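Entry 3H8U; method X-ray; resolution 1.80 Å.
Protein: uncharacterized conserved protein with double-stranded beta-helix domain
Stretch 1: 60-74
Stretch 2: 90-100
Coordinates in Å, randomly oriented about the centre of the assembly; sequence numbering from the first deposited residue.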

# COMPACT_ATOMS: atom_id res chain seq x y z
N GLY A 60 6.14 -13.30 -7.54
CA GLY A 60 5.92 -12.03 -6.85
C GLY A 60 4.64 -12.04 -6.07
O GLY A 60 3.75 -12.86 -6.35
N GLN A 61 4.59 -11.19 -5.06
CA GLN A 61 3.40 -10.92 -4.27
C GLN A 61 2.81 -9.59 -4.70
O GLN A 61 3.54 -8.60 -4.93
N ASP A 62 1.48 -9.56 -4.83
CA ASP A 62 0.75 -8.36 -5.15
C ASP A 62 -0.18 -8.00 -3.99
O ASP A 62 -1.13 -8.73 -3.67
N THR A 63 0.14 -6.90 -3.34
CA THR A 63 -0.60 -6.41 -2.20
C THR A 63 -1.40 -5.18 -2.64
O THR A 63 -0.82 -4.18 -3.08
N TRP A 64 -2.73 -5.27 -2.53
CA TRP A 64 -3.61 -4.17 -2.85
C TRP A 64 -4.15 -3.49 -1.62
O TRP A 64 -4.61 -4.14 -0.69
N THR A 65 -4.12 -2.15 -1.62
CA THR A 65 -4.78 -1.39 -0.55
C THR A 65 -5.90 -0.56 -1.18
O THR A 65 -5.67 0.29 -2.03
N VAL A 66 -7.14 -0.81 -0.75
CA VAL A 66 -8.28 -0.20 -1.38
C VAL A 66 -8.56 1.20 -0.79
O VAL A 66 -8.80 1.36 0.43
N ILE A 67 -8.51 2.20 -1.67
CA ILE A 67 -8.77 3.62 -1.36
C ILE A 67 -10.25 3.96 -1.39
O ILE A 67 -10.76 4.68 -0.53
N SER A 68 -10.94 3.46 -2.41
CA SER A 68 -12.30 3.83 -2.67
C SER A 68 -13.07 2.67 -3.24
O SER A 68 -12.51 1.88 -4.01
N GLY A 69 -14.33 2.53 -2.83
CA GLY A 69 -15.28 1.65 -3.52
C GLY A 69 -15.26 0.21 -3.07
O GLY A 69 -14.63 -0.14 -2.08
N GLU A 70 -15.97 -0.61 -3.84
CA GLU A 70 -16.18 -2.01 -3.52
C GLU A 70 -15.94 -2.85 -4.80
O GLU A 70 -16.22 -2.37 -5.92
N ALA A 71 -15.45 -4.08 -4.64
CA ALA A 71 -15.22 -4.97 -5.76
C ALA A 71 -15.42 -6.42 -5.35
O ALA A 71 -15.36 -6.76 -4.17
N GLU A 72 -15.66 -7.24 -6.37
CA GLU A 72 -15.58 -8.69 -6.26
C GLU A 72 -14.15 -9.06 -6.56
O GLU A 72 -13.71 -8.85 -7.67
N TYR A 73 -13.44 -9.63 -5.59
CA TYR A 73 -12.04 -10.01 -5.77
C TYR A 73 -12.04 -11.46 -6.23
O TYR A 73 -12.52 -12.32 -5.52
N HIS A 74 -11.60 -11.72 -7.45
CA HIS A 74 -11.49 -13.09 -7.97
C HIS A 74 -10.19 -13.75 -7.51
O HIS A 74 -9.12 -13.21 -7.71
N ILE A 90 -4.30 -9.66 -0.83
CA ILE A 90 -2.94 -10.14 -1.10
C ILE A 90 -3.01 -11.35 -1.99
O ILE A 90 -3.71 -12.35 -1.67
N ALA A 91 -2.25 -11.31 -3.09
CA ALA A 91 -1.96 -12.52 -3.87
C ALA A 91 -0.50 -12.86 -3.62
O ALA A 91 0.39 -12.05 -3.94
N LYS A 92 -0.26 -14.04 -3.06
CA LYS A 92 1.10 -14.59 -2.98
C LYS A 92 1.49 -15.14 -4.35
O LYS A 92 0.63 -15.32 -5.20
N PRO A 93 2.79 -15.43 -4.54
CA PRO A 93 3.19 -16.04 -5.80
C PRO A 93 2.35 -17.28 -6.16
O PRO A 93 2.10 -18.14 -5.32
N GLY A 94 1.92 -17.40 -7.41
CA GLY A 94 1.14 -18.56 -7.83
C GLY A 94 -0.34 -18.49 -7.45
O GLY A 94 -1.08 -19.46 -7.65
N GLN A 95 -0.77 -17.36 -6.92
CA GLN A 95 -2.17 -17.14 -6.60
C GLN A 95 -2.85 -16.26 -7.67
O GLN A 95 -2.45 -15.13 -7.89
N VAL A 96 -3.89 -16.79 -8.30
CA VAL A 96 -4.66 -16.03 -9.26
C VAL A 96 -5.40 -14.89 -8.57
O VAL A 96 -5.97 -15.07 -7.47
N HIS A 97 -5.38 -13.70 -9.17
CA HIS A 97 -6.13 -12.57 -8.65
C HIS A 97 -6.55 -11.60 -9.77
O HIS A 97 -5.82 -11.36 -10.75
N GLY A 98 -7.74 -11.07 -9.59
CA GLY A 98 -8.37 -10.12 -10.51
C GLY A 98 -9.53 -9.48 -9.77
O GLY A 98 -9.81 -9.84 -8.61
N ALA A 99 -10.24 -8.54 -10.40
CA ALA A 99 -11.41 -7.95 -9.73
C ALA A 99 -12.44 -7.39 -10.70
O ALA A 99 -12.11 -7.14 -11.85
N MSE A 100 -13.68 -7.25 -10.23
CA MSE A 100 -14.70 -6.48 -10.94
C MSE A 100 -15.29 -5.46 -9.95
O MSE A 100 -15.66 -5.86 -8.83

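The two stretches meet as antiparallel β-strands at two separate places, D62–T63 beside A91–I90 and E72–H74 beside M100–G98, with a polar and aromatic cluster between them. D62, its chi1 in t, is central to that cluster: its OD2 accepts a hydrogen bond from H97 NE2 (2.8 Å) and another from W64 NE1 (3.0 Å), so one carboxylate oxygen ties both rings down. H97 takes the p rotamer, and its other nitrogen, ND1, donates to Q95 O at 3.3 Å; an imidazole suits this place because it has a nitrogen facing each acceptor.

W64, rotamer m, reaches across with its six-membered ring, placing CZ3 3.8 Å from A99 CB at the ring edge and CZ2 3.8 Å from H97 CD2. The methyl of A99 touches both this ring and A71, whose CB lies 4.3 Å from A99 CB. Y73 (t) extends until its OH is 3.3 Å from H97 CB; the hydroxyl is hydrogen-bonded elsewhere in the structure.

Beside T63, I90 (m, t) packs its CG1 3.9 Å from T63 CG2, while Q61 NE2 lies 3.4 Å from I90 CG2 and donates to T63 OG1 (3.0 Å). Where E72 and the selenomethionine M100 pair, both partly exposed, M100 CE comes within 3.5 Å of E72 OE2. Water 1 lies 3.0 Å from G60 O and 3.1 Å from A91 O, within donating reach of either.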

# COMPACT_ATOMS: atom_id res chain seq x y z
CB GLN A 61 3.76 -10.87 -2.78
CG GLN A 61 2.58 -10.51 -1.88
CD GLN A 61 2.93 -10.61 -0.46
OE1 GLN A 61 3.67 -11.54 -0.05
NE2 GLN A 61 2.33 -9.74 0.36
CB ASP A 62 -0.05 -8.55 -6.43
CG ASP A 62 -0.63 -7.26 -6.98
OD1 ASP A 62 -0.42 -6.17 -6.38
OD2 ASP A 62 -1.31 -7.36 -8.05
CB THR A 63 0.33 -6.02 -1.01
OG1 THR A 63 1.13 -7.16 -0.65
CG2 THR A 63 -0.54 -5.63 0.20
CB TRP A 64 -4.83 -4.62 -3.65
CG TRP A 64 -4.61 -5.26 -4.95
CD1 TRP A 64 -3.43 -5.50 -5.59
CD2 TRP A 64 -5.64 -5.72 -5.84
NE1 TRP A 64 -3.66 -6.06 -6.81
CE2 TRP A 64 -5.00 -6.23 -6.99
CE3 TRP A 64 -7.04 -5.72 -5.78
CZ2 TRP A 64 -5.71 -6.74 -8.07
CZ3 TRP A 64 -7.75 -6.23 -6.86
CH2 TRP A 64 -7.08 -6.74 -7.99
CB THR A 65 -3.76 -0.51 0.22
OG1 THR A 65 -2.84 -1.34 0.94
CG2 THR A 65 -4.49 0.38 1.20
CB VAL A 66 -9.53 -1.12 -1.30
CG1 VAL A 66 -10.65 -0.48 -2.06
CG2 VAL A 66 -9.23 -2.53 -1.88
CB ILE A 67 -8.04 4.56 -2.40
CG1 ILE A 67 -6.53 4.29 -2.46
CG2 ILE A 67 -8.27 6.00 -2.08
CD1 ILE A 67 -5.87 4.38 -1.09
CB SER A 68 -12.27 5.04 -3.62
OG SER A 68 -13.42 5.13 -4.40
CB GLU A 70 -17.60 -2.21 -3.02
CG GLU A 70 -17.91 -1.56 -1.66
CD GLU A 70 -19.25 -2.00 -1.06
OE1 GLU A 70 -19.77 -3.08 -1.43
OE2 GLU A 70 -19.76 -1.28 -0.20
CB ALA A 71 -13.82 -4.79 -6.32
CB GLU A 72 -16.35 -9.35 -7.37
CG GLU A 72 -17.81 -9.28 -7.37
CD GLU A 72 -18.35 -9.88 -8.70
OE1 GLU A 72 -17.63 -10.61 -9.48
OE2 GLU A 72 -19.51 -9.59 -8.97
CB TYR A 73 -11.33 -9.85 -4.43
CG TYR A 73 -9.85 -10.12 -4.46
CD1 TYR A 73 -8.99 -9.28 -5.14
CD2 TYR A 73 -9.31 -11.21 -3.76
CE1 TYR A 73 -7.58 -9.51 -5.11
CE2 TYR A 73 -7.95 -11.43 -3.74
CZ TYR A 73 -7.09 -10.59 -4.41
OH TYR A 73 -5.72 -10.86 -4.38
CB HIS A 74 -11.52 -13.10 -9.51
CG HIS A 74 -11.52 -14.48 -10.11
ND1 HIS A 74 -10.83 -14.79 -11.26
CD2 HIS A 74 -12.13 -15.64 -9.72
CE1 HIS A 74 -11.02 -16.06 -11.56
NE2 HIS A 74 -11.78 -16.61 -10.62
CB ILE A 90 -2.14 -10.42 0.20
CG1 ILE A 90 -1.92 -9.14 1.02
CG2 ILE A 90 -0.75 -11.10 -0.15
CD1 ILE A 90 -1.46 -9.41 2.48
CB ALA A 91 -2.21 -12.29 -5.35
CB LYS A 92 1.18 -15.68 -1.94
CG LYS A 92 0.95 -15.15 -0.56
CD LYS A 92 1.12 -16.22 0.49
CE LYS A 92 -0.16 -16.80 0.92
NZ LYS A 92 0.06 -17.76 2.08
CB PRO A 93 4.67 -16.36 -5.56
CG PRO A 93 5.11 -15.36 -4.60
CD PRO A 93 3.95 -15.16 -3.67
CB GLN A 95 -2.34 -16.55 -5.20
CG GLN A 95 -2.01 -17.52 -4.09
CD GLN A 95 -2.47 -17.04 -2.72
OE1 GLN A 95 -2.41 -15.83 -2.42
NE2 GLN A 95 -2.84 -17.98 -1.87
CB VAL A 96 -5.69 -16.91 -10.03
CG1 VAL A 96 -6.50 -16.07 -11.01
CG2 VAL A 96 -4.98 -18.02 -10.78
CB HIS A 97 -5.34 -11.82 -7.56
CG HIS A 97 -4.05 -11.22 -8.03
ND1 HIS A 97 -3.03 -11.98 -8.55
CD2 HIS A 97 -3.59 -9.94 -7.99
CE1 HIS A 97 -2.01 -11.18 -8.86
NE2 HIS A 97 -2.34 -9.94 -8.53
CB ALA A 99 -10.96 -6.90 -8.74
CB MSE A 100 -15.82 -7.37 -11.50
CG MSE A 100 -16.64 -6.60 -12.58
SE MSE A 100 -18.44 -7.07 -12.66
CE MSE A 100 -18.79 -6.69 -10.84
O HOH W 1 0.94 -12.00 -6.95